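Local coordinates for 3-keto-5-aminohexanoate cleavage protein (Burkholderia xenovorans LB400, PDB 3E02) that probably cleaves 3-keto-5-aminohexanoate or a related beta-keto acid, as a zinc-binding enzyme of the TIM-barrel BKACE family, at residues I18-M23 / R137-G142; G115-N120 / F146-T151; E192-L197 / M300-G305. All coordinates share one frame; numbering follows the deposited sequence. Where two conformers were deposited one is given.

Contact 1: I18-M23 / R137-G142; sequences IHTPTM and RPYLAG. With EDO (1,2-ethanediol), chain H; EDO (1,2-ethanediol), chain E.
The torsions of Leu-140 and Met-23, a selenomethionine, bring their side chains tip to tip. In Leu-140 chi1 of -61° sets CG anti to the carbonyl carbon, beside the backbone N; in Met-23 chi2 and chi3 are both near 180° (chi3 -179°), so the chain runs straight out and presents CE to the leucine. The contact joins two excursions of a TIM barrel: residues 18-23 belong to the loop between strand 10-13 and helix 31-44, and residues 137-142 to a helix inserted between strands 109-113 and 168-173. Met-23 CE meets the fork of the leucine, 3.4 Å from Leu-140 CD1 and 3.9 Å from Leu-140 CD2. The first separation is shorter than usual for two carbons, evidence that the methyl groups are pressed together. Thr-20 crosses the leucine at a slant, its CG2 standing 4.1 Å from Leu-140 CD2. In Thr-20, OG1 sits between N and the carbonyl carbon (chi1 70°) and hydrogen-bonds Glu-136 OE1. The other oxygen of that carboxylate bonds Thr-22 OG1, so Glu-136 ties the loop to the start of the helix.

Tyr-139 extends the apolar patch, its CD2 lying 4.3 Å from Thr-20 CG2, which approaches the ring obliquely. The hydroxyl bonds Ser-17 O, just ahead of the loop segment, and Leu-91 N, which holds the far end of the ring in place. Two ethanediols, probably from the crystallisation liquor, bind the helix: O2 of one accepts from Arg-137 NE at 2.9 Å, and O1 of the other donates to Tyr-139 O at 2.6 Å.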
loop_
_atom_site.group_PDB
_atom_site.type_symbol
_atom_site.label_atom_id
_atom_site.label_comp_id
_atom_site.label_asym_id
_atom_site.label_seq_id
_atom_site.Cartn_x
_atom_site.Cartn_y
_atom_site.Cartn_z
ATOM N N ILE A 18 25.957 -13.351 -12.774
ATOM C CA ILE A 18 26.275 -12.304 -11.770
ATOM C C ILE A 18 27.364 -12.753 -10.805
ATOM O O ILE A 18 28.291 -11.994 -10.495
ATOM C CB ILE A 18 25.004 -11.925 -10.921
ATOM C CG1 ILE A 18 23.878 -11.404 -11.818
ATOM C CG2 ILE A 18 25.319 -10.920 -9.810
ATOM C CD1 ILE A 18 24.314 -10.395 -12.892
ATOM N N HIS A 19 27.214 -13.980 -10.297
ATOM C CA HIS A 19 28.213 -14.553 -9.382
ATOM C C HIS A 19 29.395 -15.027 -10.208
ATOM O O HIS A 19 29.234 -15.422 -11.365
ATOM C CB HIS A 19 27.641 -15.692 -8.543
ATOM C CG HIS A 19 26.531 -15.250 -7.645
ATOM N ND1 HIS A 19 25.316 -15.894 -7.594
ATOM C CD2 HIS A 19 26.434 -14.193 -6.805
ATOM C CE1 HIS A 19 24.532 -15.275 -6.732
ATOM N NE2 HIS A 19 25.183 -14.242 -6.236
ATOM N N THR A 20 30.590 -14.955 -9.631
ATOM C CA THR A 20 31.819 -15.329 -10.328
ATOM C C THR A 20 32.503 -16.471 -9.554
ATOM O O THR A 20 32.176 -16.678 -8.383
ATOM C CB THR A 20 32.739 -14.112 -10.545
ATOM O OG1 THR A 20 33.282 -13.685 -9.294
ATOM C CG2 THR A 20 31.975 -12.941 -11.219
ATOM N N PRO A 21 33.405 -17.244 -10.214
ATOM C CA PRO A 21 34.055 -18.411 -9.563
ATOM C C PRO A 21 34.729 -18.185 -8.211
ATOM O O PRO A 21 34.688 -19.071 -7.343
ATOM C CB PRO A 21 35.085 -18.848 -10.600
ATOM C CG PRO A 21 34.423 -18.471 -11.911
ATOM C CD PRO A 21 33.827 -17.134 -11.631
ATOM N N THR A 22 35.351 -17.021 -8.048
ATOM C CA THR A 22 35.983 -16.633 -6.782
ATOM C C THR A 22 35.007 -16.664 -5.591
ATOM O O THR A 22 35.402 -16.978 -4.469
ATOM C CB THR A 22 36.588 -15.203 -6.877
ATOM O OG1 THR A 22 37.680 -15.221 -7.802
ATOM C CG2 THR A 22 37.079 -14.680 -5.484
HETATM N N MSE A 23 33.743 -16.388 -5.862
HETATM C CA MSE A 23 32.718 -16.245 -4.823
HETATM C C MSE A 23 32.255 -17.531 -4.166
HETATM O O MSE A 23 31.764 -17.503 -3.037
HETATM C CB MSE A 23 31.519 -15.489 -5.381
HETATM C CG MSE A 23 31.916 -14.154 -6.006
HETATM SE SE MSE A 23 30.412 -13.135 -6.505
HETATM C CE MSE A 23 31.415 -11.680 -7.210
ATOM N N ARG A 137 37.340 -9.321 -11.665
ATOM C CA ARG A 137 37.298 -7.965 -11.100
ATOM C C ARG A 137 36.850 -6.894 -12.130
ATOM O O ARG A 137 35.979 -6.089 -11.798
ATOM C CB ARG A 137 38.594 -7.574 -10.390
ATOM C CG ARG A 137 38.398 -6.391 -9.450
ATOM C CD ARG A 137 39.701 -5.812 -8.894
ATOM N NE ARG A 137 40.339 -6.590 -7.827
ATOM C CZ ARG A 137 39.871 -6.720 -6.576
ATOM N NH1 ARG A 137 38.726 -6.155 -6.185
ATOM N NH2 ARG A 137 40.559 -7.450 -5.690
ATOM N N PRO A 138 37.430 -6.877 -13.348
ATOM C CA PRO A 138 36.983 -5.917 -14.377
ATOM C C PRO A 138 35.500 -6.054 -14.754
ATOM O O PRO A 138 34.840 -5.045 -14.978
ATOM C CB PRO A 138 37.888 -6.230 -15.573
ATOM C CG PRO A 138 39.043 -6.909 -15.015
ATOM C CD PRO A 138 38.578 -7.669 -13.840
ATOM N N TYR A 139 34.997 -7.289 -14.791
ATOM C CA TYR A 139 33.583 -7.576 -15.056
ATOM C C TYR A 139 32.685 -6.914 -14.012
ATOM O O TYR A 139 31.780 -6.175 -14.356
ATOM C CB TYR A 139 33.344 -9.087 -15.075
ATOM C CG TYR A 139 31.924 -9.534 -15.335
ATOM C CD1 TYR A 139 31.364 -9.448 -16.617
ATOM C CD2 TYR A 139 31.148 -10.093 -14.316
ATOM C CE1 TYR A 139 30.050 -9.888 -16.860
ATOM C CE2 TYR A 139 29.848 -10.533 -14.550
ATOM C CZ TYR A 139 29.303 -10.428 -15.819
ATOM O OH TYR A 139 28.030 -10.880 -16.048
ATOM N N LEU A 140 32.978 -7.158 -12.741
ATOM C CA LEU A 140 32.204 -6.576 -11.642
ATOM C C LEU A 140 32.321 -5.041 -11.596
ATOM O O LEU A 140 31.303 -4.342 -11.509
ATOM C CB LEU A 140 32.629 -7.192 -10.297
ATOM C CG LEU A 140 32.431 -8.707 -10.140
ATOM C CD1 LEU A 140 33.153 -9.214 -8.878
ATOM C CD2 LEU A 140 30.968 -9.134 -10.140
ATOM N N ALA A 141 33.552 -4.538 -11.679
ATOM C CA ALA A 141 33.836 -3.084 -11.655
ATOM C C ALA A 141 33.164 -2.340 -12.814
ATOM O O ALA A 141 32.596 -1.267 -12.619
ATOM C CB ALA A 141 35.344 -2.831 -11.644
ATOM N N GLY A 142 33.183 -2.949 -13.995
ATOM C CA GLY A 142 32.557 -2.399 -15.188
ATOM C C GLY A 142 31.048 -2.213 -15.097
ATOM O O GLY A 142 30.484 -1.442 -15.879
HETATM C C1 EDO H . 30.426 -6.033 -17.310
HETATM O O1 EDO H . 31.409 -5.174 -16.716
HETATM C C2 EDO H . 29.563 -5.338 -18.365
HETATM O O2 EDO H . 30.021 -4.020 -18.703
HETATM C C1 EDO E . 43.786 -10.433 -8.109
HETATM O O1 EDO E . 43.851 -11.574 -7.270
HETATM C C2 EDO E . 42.819 -9.436 -7.499
HETATM O O2 EDO E . 42.308 -8.603 -8.541
#

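Contact 2: G115-N120 / F146-T151; sequences GSLNFN and FILSNT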
loop_
_atom_site.group_PDB
_atom_site.type_symbol
_atom_site.label_atom_id
_atom_site.label_comp_id
_atom_site.label_asym_id
_atom_site.label_seq_id
_atom_site.Cartn_x
_atom_site.Cartn_y
_atom_site.Cartn_z
ATOM N N GLY A 115 12.653 -4.267 -19.297
ATOM C CA GLY A 115 13.043 -2.864 -19.324
ATOM C C GLY A 115 14.526 -2.689 -19.189
ATOM O O GLY A 115 15.234 -3.631 -18.822
ATOM N N SER A 116 14.993 -1.497 -19.524
ATOM C CA SER A 116 16.408 -1.160 -19.416
ATOM C C SER A 116 16.640 -0.600 -18.028
ATOM O O SER A 116 15.834 0.202 -17.527
ATOM C CB SER A 116 16.825 -0.146 -20.479
ATOM O OG SER A 116 16.593 -0.641 -21.785
ATOM N N LEU A 117 17.701 -1.046 -17.370
ATOM C CA LEU A 117 18.054 -0.520 -16.061
ATOM C C LEU A 117 19.543 -0.574 -15.789
ATOM O O LEU A 117 20.248 -1.429 -16.339
ATOM C CB LEU A 117 17.354 -1.323 -14.945
ATOM C CG LEU A 117 17.714 -2.813 -14.728
ATOM C CD1 LEU A 117 17.479 -3.260 -13.284
ATOM C CD2 LEU A 117 16.974 -3.721 -15.715
ATOM N N ASN A 118 19.993 0.293 -14.887
ATOM C CA ASN A 118 21.337 0.173 -14.313
ATOM C C ASN A 118 21.377 -1.205 -13.628
ATOM O O ASN A 118 20.378 -1.631 -13.048
ATOM C CB ASN A 118 21.603 1.251 -13.263
ATOM C CG ASN A 118 21.740 2.634 -13.855
ATOM O OD1 ASN A 118 21.912 2.791 -15.066
ATOM N ND2 ASN A 118 21.689 3.651 -12.998
ATOM N N PHE A 119 22.486 -1.921 -13.763
ATOM C CA PHE A 119 22.607 -3.278 -13.197
ATOM C C PHE A 119 24.012 -3.308 -12.601
ATOM O O PHE A 119 24.961 -3.714 -13.261
ATOM C CB PHE A 119 22.376 -4.326 -14.296
ATOM C CG PHE A 119 21.959 -5.669 -13.771
ATOM C CD1 PHE A 119 22.800 -6.400 -12.924
ATOM C CD2 PHE A 119 20.724 -6.220 -14.129
ATOM C CE1 PHE A 119 22.403 -7.649 -12.417
ATOM C CE2 PHE A 119 20.317 -7.469 -13.632
ATOM C CZ PHE A 119 21.159 -8.184 -12.781
ATOM N N ASN A 120 24.107 -2.857 -11.351
ATOM C CA ASN A 120 25.360 -2.632 -10.649
ATOM C C ASN A 120 25.673 -3.727 -9.622
ATOM O O ASN A 120 25.067 -3.774 -8.547
ATOM C CB ASN A 120 25.294 -1.240 -9.980
ATOM C CG ASN A 120 26.631 -0.781 -9.378
ATOM O OD1 ASN A 120 27.630 -1.511 -9.387
ATOM N ND2 ASN A 120 26.644 0.449 -8.850
ATOM N N PHE A 146 27.186 0.352 -16.356
ATOM C CA PHE A 146 26.477 -0.601 -17.199
ATOM C C PHE A 146 24.962 -0.481 -17.095
ATOM O O PHE A 146 24.432 -0.277 -16.004
ATOM C CB PHE A 146 26.878 -2.015 -16.801
ATOM C CG PHE A 146 26.157 -3.105 -17.551
ATOM C CD1 PHE A 146 26.420 -3.339 -18.896
ATOM C CD2 PHE A 146 25.222 -3.913 -16.908
ATOM C CE1 PHE A 146 25.743 -4.353 -19.589
ATOM C CE2 PHE A 146 24.555 -4.923 -17.591
ATOM C CZ PHE A 146 24.824 -5.144 -18.936
ATOM N N ILE A 147 24.300 -0.658 -18.242
ATOM C CA ILE A 147 22.843 -0.692 -18.356
ATOM C C ILE A 147 22.489 -2.042 -18.982
ATOM O O ILE A 147 23.035 -2.393 -20.034
ATOM C CB ILE A 147 22.302 0.429 -19.279
ATOM C CG1 ILE A 147 22.687 1.821 -18.753
ATOM C CG2 ILE A 147 20.763 0.325 -19.418
ATOM C CD1 ILE A 147 22.434 2.946 -19.749
ATOM N N LEU A 148 21.612 -2.803 -18.334
ATOM C CA LEU A 148 21.080 -4.039 -18.917
ATOM C C LEU A 148 20.028 -3.497 -19.899
ATOM O O LEU A 148 18.960 -3.045 -19.488
ATOM C CB LEU A 148 20.459 -4.954 -17.865
ATOM C CG LEU A 148 19.892 -6.274 -18.405
ATOM C CD1 LEU A 148 21.029 -7.169 -18.929
ATOM C CD2 LEU A 148 19.088 -6.990 -17.341
ATOM N N SER A 149 20.364 -3.508 -21.181
ATOM C CA SER A 149 19.534 -2.886 -22.223
ATOM C C SER A 149 18.374 -3.746 -22.693
ATOM O O SER A 149 18.588 -4.858 -23.108
ATOM C CB SER A 149 20.398 -2.542 -23.438
ATOM O OG SER A 149 19.625 -1.896 -24.452
ATOM N N ASN A 150 17.146 -3.223 -22.631
ATOM C CA ASN A 150 15.954 -3.889 -23.191
ATOM C C ASN A 150 14.990 -2.784 -23.637
ATOM O O ASN A 150 13.993 -2.520 -22.993
ATOM C CB ASN A 150 15.273 -4.817 -22.174
ATOM C CG ASN A 150 16.193 -5.874 -21.650
ATOM O OD1 ASN A 150 16.483 -6.818 -22.361
ATOM N ND2 ASN A 150 16.677 -5.719 -20.406
ATOM N N THR A 151 15.318 -2.133 -24.753
ATOM C CA THR A 151 14.489 -1.053 -25.283
ATOM C C THR A 151 13.183 -1.635 -25.809
ATOM O O THR A 151 13.077 -2.853 -25.990
ATOM C CB THR A 151 15.193 -0.257 -26.391
ATOM O OG1 THR A 151 15.358 -1.086 -27.541
ATOM C CG2 THR A 151 16.545 0.300 -25.929
#
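Phe-119 and Leu-148 lie side by side and point the same way. In Phe-119 CG lies anti to the backbone N (chi1 -158°), with the ring's CD2 against the leucine, 3.7 Å from Leu-148 CD2. Leu-117 joins them there, facing Leu-148 in a hydrogen-bonded antiparallel pair of the two-stranded sheet 117-118/147-148. Phe-146 is turned differently: its ring edge is directed at the carbonyl of Phe-119, with Phe-119 O in the ring plane, and its CD2 stands 3.9 Å from Phe-119 CB. The backbone N of Leu-148 lies above one face of that ring, offset toward the rim.

On the reverse face Asn-118 and Ile-147 form the non-hydrogen-bonded pair, and their side chains slant across one another. The amide end of Asn-118 turns to the second subunit, where it bonds Ser-116 OG and Asn-150 O.

Backbone evidence for the ribbon is the bond from Leu-148 N to Leu-117 O (2.8 Å) and its return from Leu-117 N to Leu-148 O (3.2 Å); a weak one runs from Phe-119 N to Phe-146 O. Past the strands the bonds involve a side chain on one side or the other. Asn-150 N donates to Ser-116 OG at 2.8 Å and 165°, while Asn-150 ND2 reaches Gly-115 O at 3.0 Å, coming from 49° above the carbonyl plane. Arg-98 holds Asn-150 OD1 and Ser-149 O.

The hydroxyl of Ser-116 therefore accepts from its own chain and bonds Asn-118 OD1 of the second subunit. Chemically, the Leu-117/Leu-148 face is apolar, while the Asn-118/Ile-147 face mixes apolar packing with reciprocal Ser-116–Asn-118 and Asn-118–Asn-150 bonds between subunits, which makes the ribbon part of the subunit interface.

Contact 3: E192-L197 / M300-G305; sequences EPPFFL and MLKTKG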
loop_
_atom_site.group_PDB
_atom_site.type_symbol
_atom_site.label_atom_id
_atom_site.label_comp_id
_atom_site.label_asym_id
_atom_site.label_seq_id
_atom_site.Cartn_x
_atom_site.Cartn_y
_atom_site.Cartn_z
ATOM N N GLU A 192 0.432 -13.395 -25.657
ATOM C CA GLU A 192 -0.893 -13.879 -25.247
ATOM C C GLU A 192 -0.859 -14.434 -23.831
ATOM O O GLU A 192 0.182 -14.897 -23.380
ATOM C CB GLU A 192 -1.358 -15.004 -26.179
ATOM C CG GLU A 192 -1.565 -14.609 -27.647
ATOM C CD GLU A 192 -2.758 -13.679 -27.906
ATOM O OE1 GLU A 192 -3.595 -13.445 -26.998
ATOM O OE2 GLU A 192 -2.862 -13.188 -29.053
ATOM N N PRO A 193 -1.995 -14.385 -23.110
ATOM C CA PRO A 193 -2.008 -14.976 -21.774
ATOM C C PRO A 193 -1.853 -16.509 -21.807
ATOM O O PRO A 193 -2.052 -17.114 -22.865
ATOM C CB PRO A 193 -3.366 -14.566 -21.204
ATOM C CG PRO A 193 -4.177 -14.148 -22.321
ATOM C CD PRO A 193 -3.287 -13.761 -23.449
ATOM N N PRO A 194 -1.451 -17.130 -20.681
ATOM C CA PRO A 194 -1.100 -16.536 -19.388
ATOM C C PRO A 194 0.284 -15.886 -19.410
ATOM O O PRO A 194 1.183 -16.375 -20.109
ATOM C CB PRO A 194 -1.098 -17.743 -18.450
ATOM C CG PRO A 194 -0.684 -18.844 -19.306
ATOM C CD PRO A 194 -1.312 -18.596 -20.641
ATOM N N PHE A 195 0.450 -14.808 -18.647
ATOM C CA PHE A 195 1.724 -14.107 -18.560
ATOM C C PHE A 195 2.414 -14.584 -17.308
ATOM O O PHE A 195 1.863 -14.451 -16.225
ATOM C CB PHE A 195 1.533 -12.592 -18.507
ATOM C CG PHE A 195 0.597 -12.088 -19.561
ATOM C CD1 PHE A 195 0.926 -12.236 -20.908
ATOM C CD2 PHE A 195 -0.634 -11.524 -19.217
ATOM C CE1 PHE A 195 0.054 -11.798 -21.912
ATOM C CE2 PHE A 195 -1.526 -11.084 -20.219
ATOM C CZ PHE A 195 -1.179 -11.223 -21.563
ATOM N N PHE A 196 3.605 -15.145 -17.452
ATOM C CA PHE A 196 4.383 -15.610 -16.309
ATOM C C PHE A 196 5.296 -14.439 -15.932
ATOM O O PHE A 196 6.318 -14.220 -16.598
ATOM C CB PHE A 196 5.141 -16.888 -16.669
ATOM C CG PHE A 196 5.759 -17.569 -15.485
ATOM C CD1 PHE A 196 4.957 -18.164 -14.520
ATOM C CD2 PHE A 196 7.137 -17.623 -15.327
ATOM C CE1 PHE A 196 5.523 -18.798 -13.410
ATOM C CE2 PHE A 196 7.707 -18.263 -14.218
ATOM C CZ PHE A 196 6.890 -18.847 -13.267
ATOM N N LEU A 197 4.875 -13.681 -14.907
ATOM C CA LEU A 197 5.579 -12.489 -14.413
ATOM C C LEU A 197 6.537 -12.842 -13.297
ATOM O O LEU A 197 6.089 -13.284 -12.230
ATOM C CB LEU A 197 4.597 -11.447 -13.837
ATOM C CG LEU A 197 3.478 -10.839 -14.649
ATOM C CD1 LEU A 197 2.820 -9.726 -13.841
ATOM C CD2 LEU A 197 4.025 -10.296 -15.928
HETATM N N MSE A 300 0.136 -24.993 -16.893
HETATM C CA MSE A 300 -0.058 -23.645 -16.345
HETATM C C MSE A 300 0.452 -22.578 -17.319
HETATM O O MSE A 300 -0.270 -21.649 -17.645
HETATM C CB MSE A 300 0.637 -23.481 -14.979
HETATM C CG MSE A 300 -0.045 -24.246 -13.855
HETATM SE SE MSE A 300 1.086 -24.421 -12.291
HETATM C CE MSE A 300 1.173 -22.605 -11.702
ATOM N N LEU A 301 1.681 -22.744 -17.795
ATOM C CA LEU A 301 2.304 -21.786 -18.720
ATOM C C LEU A 301 1.864 -21.917 -20.185
ATOM O O LEU A 301 2.154 -21.014 -20.985
ATOM C CB LEU A 301 3.825 -21.874 -18.627
ATOM C CG LEU A 301 4.417 -21.638 -17.234
ATOM C CD1 LEU A 301 5.932 -21.736 -17.267
ATOM C CD2 LEU A 301 3.996 -20.313 -16.702
ATOM N N LYS A 302 1.185 -23.020 -20.518
ATOM C CA LYS A 302 0.701 -23.323 -21.872
ATOM C C LYS A 302 1.877 -23.397 -22.849
ATOM O O LYS A 302 1.890 -22.750 -23.886
ATOM C CB LYS A 302 -0.369 -22.316 -22.333
ATOM C CG LYS A 302 -1.606 -22.200 -21.457
ATOM C CD LYS A 302 -2.465 -23.446 -21.509
ATOM C CE LYS A 302 -3.752 -23.276 -20.697
ATOM N NZ LYS A 302 -4.616 -22.171 -21.238
ATOM N N THR A 303 2.871 -24.202 -22.499
ATOM C CA THR A 303 4.059 -24.380 -23.335
ATOM C C THR A 303 3.768 -25.337 -24.486
ATOM O O THR A 303 2.793 -26.086 -24.452
ATOM C CB THR A 303 5.264 -24.899 -22.534
ATOM O OG1 THR A 303 4.968 -26.195 -22.007
ATOM C CG2 THR A 303 5.626 -23.919 -21.394
ATOM N N LYS A 304 4.649 -25.321 -25.479
ATOM C CA LYS A 304 4.499 -26.136 -26.690
ATOM C C LYS A 304 4.788 -27.642 -26.515
ATOM O O LYS A 304 4.448 -28.422 -27.400
ATOM C CB LYS A 304 5.349 -25.571 -27.842
ATOM C CG LYS A 304 6.872 -25.617 -27.650
ATOM C CD LYS A 304 7.598 -25.101 -28.878
ATOM C CE LYS A 304 9.099 -25.120 -28.664
ATOM N NZ LYS A 304 9.848 -24.671 -29.875
ATOM N N GLY A 305 5.424 -28.027 -25.411
ATOM C CA GLY A 305 5.763 -29.413 -25.107
ATOM C C GLY A 305 7.237 -29.689 -25.289
ATOM O O GLY A 305 7.893 -29.080 -26.139
HETATM O O HOH W 1 2.927 -18.431 -20.249
#
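Pro-194 and Leu-301 are the residues whose CA atoms come nearest, 6.3 Å apart. The peptide bond before Pro-194 is cis and lies just ahead of strand 195-201. Across from it helix 294-301 ends, and Lys-302 leaves helical geometry with a positive phi of 60°. The proline ring rests on this helix end: Pro-194 CG is 3.3 Å from Met-300 O, and Pro-194 CD is 3.7 Å from Lys-302 CG, the lysine crossing the ring at about a right angle. A water bridges the two carbonyls, lying 2.7 Å from Pro-194 O and 2.8 Å from Leu-301 O.

One residue into the strand, Phe-196 has CG anti to the backbone N (chi1 -169°), carrying the ring toward the helix. Leu-301 reaches it with one branch alone: CD2 approaches obliquely, 3.6 Å from Phe-196 CB and 3.5 Å from Phe-196 CG. Its separation from Phe-196 CD1 is shorter still, though so short that its exact value is doubtful.

Strand alternation sorts the neighbours. Phe-195 and Leu-197 pack on helix 176-187, whereas Phe-196 lies against Glu-170, Tyr-230 and Ile-9, residues of or beside other strands of the barrel. Met-300 also touches Ile-9 and Tyr-230. With contacts at the beginning of strand 195-201, the C-terminal end of helix 294-301 lies against the N-terminal end of the parallel barrel, a placement in keeping with a helix that covers the base of a TIM barrel, away from its catalytic mouth.

Overall arrangement
Contacts 1 and 2 are neighbours on the zinc side of the barrel, with centres 17 Å apart. They interlock, since residues 115-120 and 146-151 precede and follow helix 136-142 in the chain, and they touch directly: in the conformer given, Ile-18 CD1 is 3.4 Å from Phe-119 CE1. Both residues approach the metal held by His-50, His-52 and Glu-259, the Ile-18 side chain in that conformer to about 7 Å and that of Phe-119 to about 8 Å, so the two contacts probably shape one wall of the site. Contact 3 stands apart, its centre 34 Å from that of contact 1 and 25 Å from that of contact 2; its Phe-196 side chain is about 12 Å from zinc.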